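Local coordinates for protein beta-lactamase Mb2281c (Mycobacterium bovis, PDB 3I7J) that probably acts as a serine hydrolase of the beta-lactamase and penicillin-binding protein family, consistent with cleavage of beta-lactams or related substrates, at residues A[227-233]-A[246-252]; A[32-38]-A[149-154]; A[39-45]-A[144-149]. One frame throughout, in Å; residues are numbered along the deposited sequence.

Interaction 1. Residues A[227-233]-A[246-252]; sequences FGQSGGF and VLTARDF
G231 O is held twice by T248. The threonine hydroxyl OG1 donates to it at 2.8 Å, in the carbonyl plane and on a lone pair, while T248 N adds a weak, bent bond. A chi1 of 82°, with OG1 between its own backbone N and carbonyl carbon, turns the hydroxyl toward G231. The same OG1 accepts from R250 N, making an ST turn that bends the chain where strand 242-248 stops. Beyond the bend R250 O meets G231 CA in a C-H...O contact of 3.2 Å. At the positive phi of G231 a side chain would run into R250 O and T248 OG1, and its absence lets the backbones close in.

Further back the segments pair as an antiparallel hairpin. F233 N gives a 2.7 Å bond to V246 O, and V246 N returns a nearly straight one to F233 O at 3.0 Å. V246 CB sits over one face of the F233 ring, offset toward its rim.

At the other end F252 N bonds Q229 O at 2.8 Å, approaching 55° out of the carbonyl plane. F227 then turns its edge onto the F252 ring, with CE2 3.7 Å above the plane of that ring, over its centre, and the planes 51° apart. Two waters donate to D251 OD1 and link it to S230, one through OG and one through O.

In the six-stranded sheet, L247 also pairs its backbone with A16 of strand 15-21. Its side chain faces F36, L38 and helix 153-164, whereas F233 and V246 lie on the other face, where the F233 ring meets W260 of helix 256-271.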
# COMPACT_ATOMS: atom_id res chain seq x y z
N PHE A 227 -2.52 -5.04 -0.33
CA PHE A 227 -3.58 -5.65 -1.13
C PHE A 227 -4.86 -5.08 -0.56
O PHE A 227 -4.84 -4.44 0.49
CB PHE A 227 -3.55 -7.19 -1.10
CG PHE A 227 -4.18 -7.81 0.12
CD1 PHE A 227 -3.48 -7.89 1.32
CD2 PHE A 227 -5.47 -8.34 0.06
CE1 PHE A 227 -4.04 -8.49 2.44
CE2 PHE A 227 -6.05 -8.94 1.17
CZ PHE A 227 -5.33 -9.02 2.37
N GLY A 228 -5.97 -5.26 -1.27
CA GLY A 228 -7.24 -4.74 -0.80
C GLY A 228 -8.33 -5.77 -0.92
O GLY A 228 -8.22 -6.71 -1.71
N GLN A 229 -9.40 -5.59 -0.14
CA GLN A 229 -10.52 -6.53 -0.15
C GLN A 229 -11.32 -6.46 -1.45
O GLN A 229 -12.21 -7.27 -1.67
CB GLN A 229 -11.45 -6.25 1.03
CG GLN A 229 -10.85 -6.54 2.41
CD GLN A 229 -10.52 -8.01 2.62
OE1 GLN A 229 -11.35 -8.89 2.39
NE2 GLN A 229 -9.30 -8.29 3.07
N SER A 230 -11.01 -5.48 -2.30
CA SER A 230 -11.70 -5.34 -3.58
C SER A 230 -11.05 -6.25 -4.62
O SER A 230 -11.43 -6.22 -5.79
CB SER A 230 -11.65 -3.90 -4.06
OG SER A 230 -12.56 -3.09 -3.33
N GLY A 231 -10.08 -7.04 -4.18
CA GLY A 231 -9.40 -7.95 -5.08
C GLY A 231 -8.30 -7.34 -5.92
O GLY A 231 -8.17 -7.66 -7.11
N GLY A 232 -7.50 -6.47 -5.32
CA GLY A 232 -6.40 -5.84 -6.03
C GLY A 232 -5.19 -5.77 -5.12
O GLY A 232 -5.33 -5.89 -3.90
N PHE A 233 -4.00 -5.60 -5.68
CA PHE A 233 -2.82 -5.52 -4.85
C PHE A 233 -1.62 -4.92 -5.58
O PHE A 233 -1.61 -4.78 -6.81
CB PHE A 233 -2.43 -6.91 -4.31
CG PHE A 233 -1.82 -7.85 -5.34
CD1 PHE A 233 -0.53 -7.64 -5.84
CD2 PHE A 233 -2.53 -8.96 -5.79
CE1 PHE A 233 0.04 -8.52 -6.76
CE2 PHE A 233 -1.97 -9.84 -6.71
CZ PHE A 233 -0.69 -9.63 -7.20
N VAL A 246 -1.90 -5.70 -9.67
CA VAL A 246 -3.03 -6.50 -10.13
C VAL A 246 -4.33 -5.94 -9.58
O VAL A 246 -4.48 -5.78 -8.37
CB VAL A 246 -2.93 -8.00 -9.72
CG1 VAL A 246 -4.23 -8.71 -10.08
CG2 VAL A 246 -1.77 -8.69 -10.44
N LEU A 247 -5.26 -5.64 -10.48
CA LEU A 247 -6.58 -5.13 -10.11
C LEU A 247 -7.66 -5.97 -10.78
O LEU A 247 -7.62 -6.18 -12.00
CB LEU A 247 -6.73 -3.66 -10.54
CG LEU A 247 -5.78 -2.62 -9.93
CD1 LEU A 247 -6.11 -1.25 -10.50
CD2 LEU A 247 -5.90 -2.61 -8.41
N THR A 248 -8.60 -6.47 -9.98
CA THR A 248 -9.70 -7.28 -10.48
C THR A 248 -11.03 -6.75 -9.95
O THR A 248 -11.08 -5.98 -8.99
CB THR A 248 -9.60 -8.76 -10.03
OG1 THR A 248 -10.11 -8.90 -8.70
CG2 THR A 248 -8.16 -9.23 -10.08
N ALA A 249 -12.11 -7.19 -10.59
CA ALA A 249 -13.46 -6.79 -10.23
C ALA A 249 -14.14 -7.84 -9.35
O ALA A 249 -15.35 -8.02 -9.41
CB ALA A 249 -14.28 -6.56 -11.49
N ARG A 250 -13.36 -8.53 -8.53
CA ARG A 250 -13.91 -9.52 -7.62
C ARG A 250 -13.28 -9.35 -6.24
O ARG A 250 -12.05 -9.34 -6.10
CB ARG A 250 -13.65 -10.94 -8.12
CG ARG A 250 -14.35 -12.00 -7.28
CD ARG A 250 -14.10 -13.42 -7.79
NE ARG A 250 -14.76 -14.40 -6.95
CZ ARG A 250 -14.66 -15.72 -7.11
NH1 ARG A 250 -13.91 -16.22 -8.08
NH2 ARG A 250 -15.30 -16.53 -6.28
N ASP A 251 -14.12 -9.21 -5.22
CA ASP A 251 -13.63 -9.03 -3.87
C ASP A 251 -12.74 -10.19 -3.43
O ASP A 251 -12.94 -11.33 -3.85
CB ASP A 251 -14.80 -8.88 -2.89
CG ASP A 251 -15.60 -7.61 -3.12
OD1 ASP A 251 -15.04 -6.62 -3.62
OD2 ASP A 251 -16.81 -7.60 -2.80
N PHE A 252 -11.76 -9.88 -2.59
CA PHE A 252 -10.82 -10.87 -2.07
C PHE A 252 -11.55 -12.05 -1.46
O PHE A 252 -12.59 -11.88 -0.82
CB PHE A 252 -9.95 -10.22 -0.99
CG PHE A 252 -8.94 -11.15 -0.39
CD1 PHE A 252 -7.80 -11.49 -1.08
CD2 PHE A 252 -9.13 -11.67 0.88
CE1 PHE A 252 -6.85 -12.35 -0.51
CE2 PHE A 252 -8.19 -12.53 1.46
CZ PHE A 252 -7.05 -12.87 0.76
O HOH W 1 -15.54 -4.04 -3.89
O HOH W 2 -13.94 -6.09 -6.18

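Interaction 2. Residues A[32-38]-A[149-154]; sequences TARVFAL and ATSTVA
F36 and S151 form the hydrogen-bonded pair of a short antiparallel ladder, part of a small three-stranded sheet in which strand 149-151 lies between 36-37 and 137-138. F36 N donates to S151 O at 2.8 Å, and S151 N answers to F36 O at 3.2 Å. A37 and T150 follow as the non-hydrogen-bonded pair, and one residue further on L38 N reaches A149 O at 3.1 Å, which continues the alternation.

One further backbone bond joins a loop to a helix. A154 N, in the first turn of helix 153-164, donates to T32 O at 3.0 Å, in the carbonyl plane and on a lone pair. T152 is the N-cap of that helix: its OG1 accepts from D155 N, and with CG2 anti to the carbonyl carbon (chi1 63°) the methyl lies against A33 O, 3.4 Å from CG2. On the neighbouring residue, S151 OG hydrogen-bonds with T136 OG1, a residue just ahead of strand 137-138, so this hydroxyl ties the middle strand to the chain on its far side.

The apolar contacts are made largely by L38. CD1 touches S151 CB at 3.6 Å and the methyl of A149 a little farther off, so the leucine lies along the S151 side of the strand, beside L156 of helix 153-164. V153 crosses T32 at about a right angle, its CG1 near T32 CG2, and its side chain also packs against A16 and A18 of strand 15-21.

Where the two segments separate between the ladder and the helix, a single water joins them: it donates to R34 O at 2.7 Å and accepts from V153 N at 3.0 Å.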
# COMPACT_ATOMS: atom_id res chain seq x y z
N THR A 32 -5.74 -1.41 -18.95
CA THR A 32 -4.99 -0.62 -17.98
C THR A 32 -5.58 0.79 -17.77
O THR A 32 -5.12 1.54 -16.91
CB THR A 32 -3.50 -0.50 -18.38
OG1 THR A 32 -3.39 0.16 -19.65
CG2 THR A 32 -2.87 -1.88 -18.49
N ALA A 33 -6.60 1.12 -18.55
CA ALA A 33 -7.25 2.42 -18.44
C ALA A 33 -8.56 2.29 -17.65
O ALA A 33 -9.17 3.29 -17.27
CB ALA A 33 -7.54 2.99 -19.84
N ARG A 34 -8.98 1.06 -17.40
CA ARG A 34 -10.21 0.81 -16.65
C ARG A 34 -10.08 1.18 -15.17
O ARG A 34 -9.11 0.80 -14.51
CB ARG A 34 -10.62 -0.67 -16.78
CG ARG A 34 -11.75 -1.06 -15.85
CD ARG A 34 -12.37 -2.39 -16.20
NE ARG A 34 -13.41 -2.75 -15.24
CZ ARG A 34 -14.37 -3.63 -15.48
NH1 ARG A 34 -14.44 -4.26 -16.64
NH2 ARG A 34 -15.27 -3.89 -14.54
N VAL A 35 -11.07 1.91 -14.65
CA VAL A 35 -11.07 2.33 -13.25
C VAL A 35 -11.53 1.21 -12.31
O VAL A 35 -12.55 0.58 -12.54
CB VAL A 35 -12.01 3.53 -13.03
CG1 VAL A 35 -12.18 3.77 -11.54
CG2 VAL A 35 -11.44 4.78 -13.71
N PHE A 36 -10.77 1.00 -11.23
CA PHE A 36 -11.08 -0.04 -10.25
C PHE A 36 -11.12 0.54 -8.83
O PHE A 36 -10.42 1.50 -8.52
CB PHE A 36 -9.99 -1.13 -10.29
CG PHE A 36 -10.05 -2.03 -11.50
CD1 PHE A 36 -10.85 -3.18 -11.48
CD2 PHE A 36 -9.28 -1.77 -12.63
CE1 PHE A 36 -10.86 -4.05 -12.57
CE2 PHE A 36 -9.29 -2.64 -13.72
CZ PHE A 36 -10.08 -3.78 -13.70
N ALA A 37 -11.94 -0.05 -7.96
CA ALA A 37 -11.98 0.41 -6.57
C ALA A 37 -10.72 -0.22 -5.99
O ALA A 37 -10.44 -1.40 -6.24
CB ALA A 37 -13.22 -0.14 -5.86
N LEU A 38 -9.96 0.55 -5.22
CA LEU A 38 -8.71 0.03 -4.67
C LEU A 38 -8.80 -0.53 -3.27
O LEU A 38 -7.93 -1.31 -2.86
CB LEU A 38 -7.65 1.13 -4.66
CG LEU A 38 -7.32 1.79 -5.99
CD1 LEU A 38 -6.12 2.69 -5.79
CD2 LEU A 38 -7.03 0.73 -7.04
N ALA A 149 -9.92 5.16 -2.29
CA ALA A 149 -9.30 5.58 -3.54
C ALA A 149 -9.74 4.73 -4.73
O ALA A 149 -10.09 3.55 -4.61
CB ALA A 149 -7.79 5.56 -3.41
N THR A 150 -9.72 5.37 -5.89
CA THR A 150 -10.09 4.78 -7.15
C THR A 150 -8.91 5.06 -8.09
O THR A 150 -8.33 6.14 -8.05
CB THR A 150 -11.39 5.45 -7.67
OG1 THR A 150 -12.53 4.67 -7.28
CG2 THR A 150 -11.37 5.63 -9.14
N SER A 151 -8.54 4.09 -8.93
CA SER A 151 -7.42 4.29 -9.84
C SER A 151 -7.42 3.26 -10.97
O SER A 151 -8.34 2.45 -11.09
CB SER A 151 -6.10 4.20 -9.04
OG SER A 151 -5.00 4.60 -9.83
N THR A 152 -6.38 3.32 -11.80
CA THR A 152 -6.22 2.42 -12.95
C THR A 152 -4.87 1.73 -12.88
O THR A 152 -3.98 2.18 -12.16
CB THR A 152 -6.23 3.22 -14.27
OG1 THR A 152 -5.10 4.11 -14.29
CG2 THR A 152 -7.51 4.04 -14.39
N VAL A 153 -4.70 0.64 -13.62
CA VAL A 153 -3.41 -0.05 -13.59
C VAL A 153 -2.31 0.85 -14.14
O VAL A 153 -1.17 0.81 -13.67
CB VAL A 153 -3.46 -1.38 -14.40
CG1 VAL A 153 -2.07 -2.02 -14.44
CG2 VAL A 153 -4.44 -2.34 -13.73
N ALA A 154 -2.65 1.68 -15.14
CA ALA A 154 -1.68 2.60 -15.73
C ALA A 154 -1.15 3.59 -14.70
O ALA A 154 0.05 3.85 -14.62
CB ALA A 154 -2.32 3.36 -16.90
O HOH W 3 -6.92 -0.72 -15.07

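Interaction 3. Residues A[39-45]-A[144-149]; sequences ASVTKPL and AAGFGA
T42 meets the 144-149 loop with both branches of its side chain. OG1 sits between two backbone groups: it donates to A39 O at 2.6 Å, in the carbonyl plane, and accepts from A149 N at 2.8 Å. With CG2 anti to the backbone N, the methyl is set against the loop, tight on A149 CB at 3.5 Å and close to A145 O.

K43 reaches the loop with its tip: the chain is extended, then bent at chi4 (64°), bringing NZ to G146 O at 2.8 Å, tilted 20° from the carbonyl plane. S40 and K43 fit the SxxK signature of serine beta-lactamases and penicillin-binding proteins, at the start of helix 42-56, so S40 is probably the nucleophile. Y99 OH bonds both S40 OG and K43 NZ, and H226 of strand 224-228 touches both side chains.

The CB of F147 points away overall, though it still touches A39, and its backbone stays close: F147 CA makes a C-H...O contact of 3.2 Å with A39 O. Beside it, one water accepts from A39 N and donates to F147 O at 2.6 Å and to A149 O at 2.8 Å.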
# COMPACT_ATOMS: atom_id res chain seq x y z
N ALA A 39 -9.85 -0.16 -2.55
CA ALA A 39 -10.01 -0.59 -1.16
C ALA A 39 -8.70 -0.23 -0.45
O ALA A 39 -8.19 0.87 -0.64
CB ALA A 39 -10.27 -2.11 -1.09
N SER A 40 -8.15 -1.15 0.34
CA SER A 40 -6.91 -0.87 1.07
C SER A 40 -5.66 -0.60 0.24
O SER A 40 -4.61 -0.27 0.78
CB SER A 40 -6.61 -2.01 2.06
OG SER A 40 -7.47 -1.92 3.18
N VAL A 41 -5.76 -0.77 -1.08
CA VAL A 41 -4.61 -0.47 -1.90
C VAL A 41 -4.52 1.06 -1.89
O VAL A 41 -3.59 1.67 -2.43
CB VAL A 41 -4.78 -1.01 -3.35
CG1 VAL A 41 -3.60 -0.59 -4.23
CG2 VAL A 41 -4.84 -2.55 -3.31
N THR A 42 -5.51 1.68 -1.25
CA THR A 42 -5.56 3.12 -1.10
C THR A 42 -4.45 3.55 -0.14
O THR A 42 -3.81 4.57 -0.34
CB THR A 42 -6.90 3.60 -0.46
OG1 THR A 42 -7.98 3.38 -1.38
CG2 THR A 42 -6.83 5.09 -0.10
N LYS A 43 -4.22 2.74 0.89
CA LYS A 43 -3.23 3.07 1.90
C LYS A 43 -1.85 3.49 1.42
O LYS A 43 -1.32 4.47 1.90
CB LYS A 43 -3.15 1.92 2.92
CG LYS A 43 -4.42 1.80 3.77
CD LYS A 43 -4.24 1.00 5.06
CE LYS A 43 -5.50 1.08 5.94
NZ LYS A 43 -6.71 0.44 5.30
N PRO A 44 -1.26 2.76 0.46
CA PRO A 44 0.07 3.17 -0.00
C PRO A 44 0.06 4.59 -0.58
O PRO A 44 1.04 5.33 -0.46
CB PRO A 44 0.41 2.10 -1.05
CG PRO A 44 -0.35 0.90 -0.56
CD PRO A 44 -1.68 1.50 -0.17
N LEU A 45 -1.06 4.97 -1.20
CA LEU A 45 -1.18 6.30 -1.79
C LEU A 45 -1.23 7.35 -0.68
O LEU A 45 -0.53 8.37 -0.74
CB LEU A 45 -2.44 6.39 -2.66
CG LEU A 45 -2.53 5.47 -3.88
CD1 LEU A 45 -3.87 5.67 -4.56
CD2 LEU A 45 -1.39 5.79 -4.86
N ALA A 144 -12.43 8.25 4.46
CA ALA A 144 -12.19 7.16 3.53
C ALA A 144 -10.71 7.02 3.15
O ALA A 144 -10.37 6.31 2.20
CB ALA A 144 -13.03 7.37 2.27
N ALA A 145 -9.85 7.68 3.92
CA ALA A 145 -8.41 7.65 3.68
C ALA A 145 -7.82 6.25 3.71
O ALA A 145 -6.72 6.02 3.21
CB ALA A 145 -7.70 8.51 4.71
N GLY A 146 -8.54 5.30 4.29
CA GLY A 146 -8.02 3.96 4.36
C GLY A 146 -8.51 3.00 3.29
O GLY A 146 -8.00 1.88 3.21
N PHE A 147 -9.44 3.42 2.44
CA PHE A 147 -9.99 2.49 1.45
C PHE A 147 -10.82 3.09 0.32
O PHE A 147 -11.34 2.35 -0.52
CB PHE A 147 -10.89 1.52 2.20
CG PHE A 147 -11.98 2.21 2.98
CD1 PHE A 147 -13.19 2.53 2.37
CD2 PHE A 147 -11.75 2.63 4.29
CE1 PHE A 147 -14.17 3.26 3.05
CE2 PHE A 147 -12.71 3.37 4.98
CZ PHE A 147 -13.93 3.68 4.37
N GLY A 148 -10.96 4.41 0.28
CA GLY A 148 -11.80 5.02 -0.74
C GLY A 148 -11.19 5.47 -2.05
O GLY A 148 -11.88 6.10 -2.85
N ALA A 149 -9.92 5.16 -2.29
CA ALA A 149 -9.30 5.58 -3.54
C ALA A 149 -9.74 4.73 -4.73
O ALA A 149 -10.09 3.55 -4.61
CB ALA A 149 -7.79 5.56 -3.41
O HOH W 4 -11.87 2.07 -3.01

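The three contacts form a compact triangle, their centres 11 to 12 Å apart. Strand 36-37 of interaction 2 leads directly into helix 42-56 of interaction 3, and the two share A149, so the second segment of each belongs to one run from loop 144-149 into strand 149-151 and helix 153-164. Interaction 1 follows later in the chain, at the end of the hairpin in the six-stranded sheet. It meets interaction 2 where S230 CB packs on A37 O and L247 on V153, and interaction 3 where F227 O and S230 OG approach S40 CB and A39 CB. The probable active-site serine thus sits where the large sheet, the small sheet and the helical part converge.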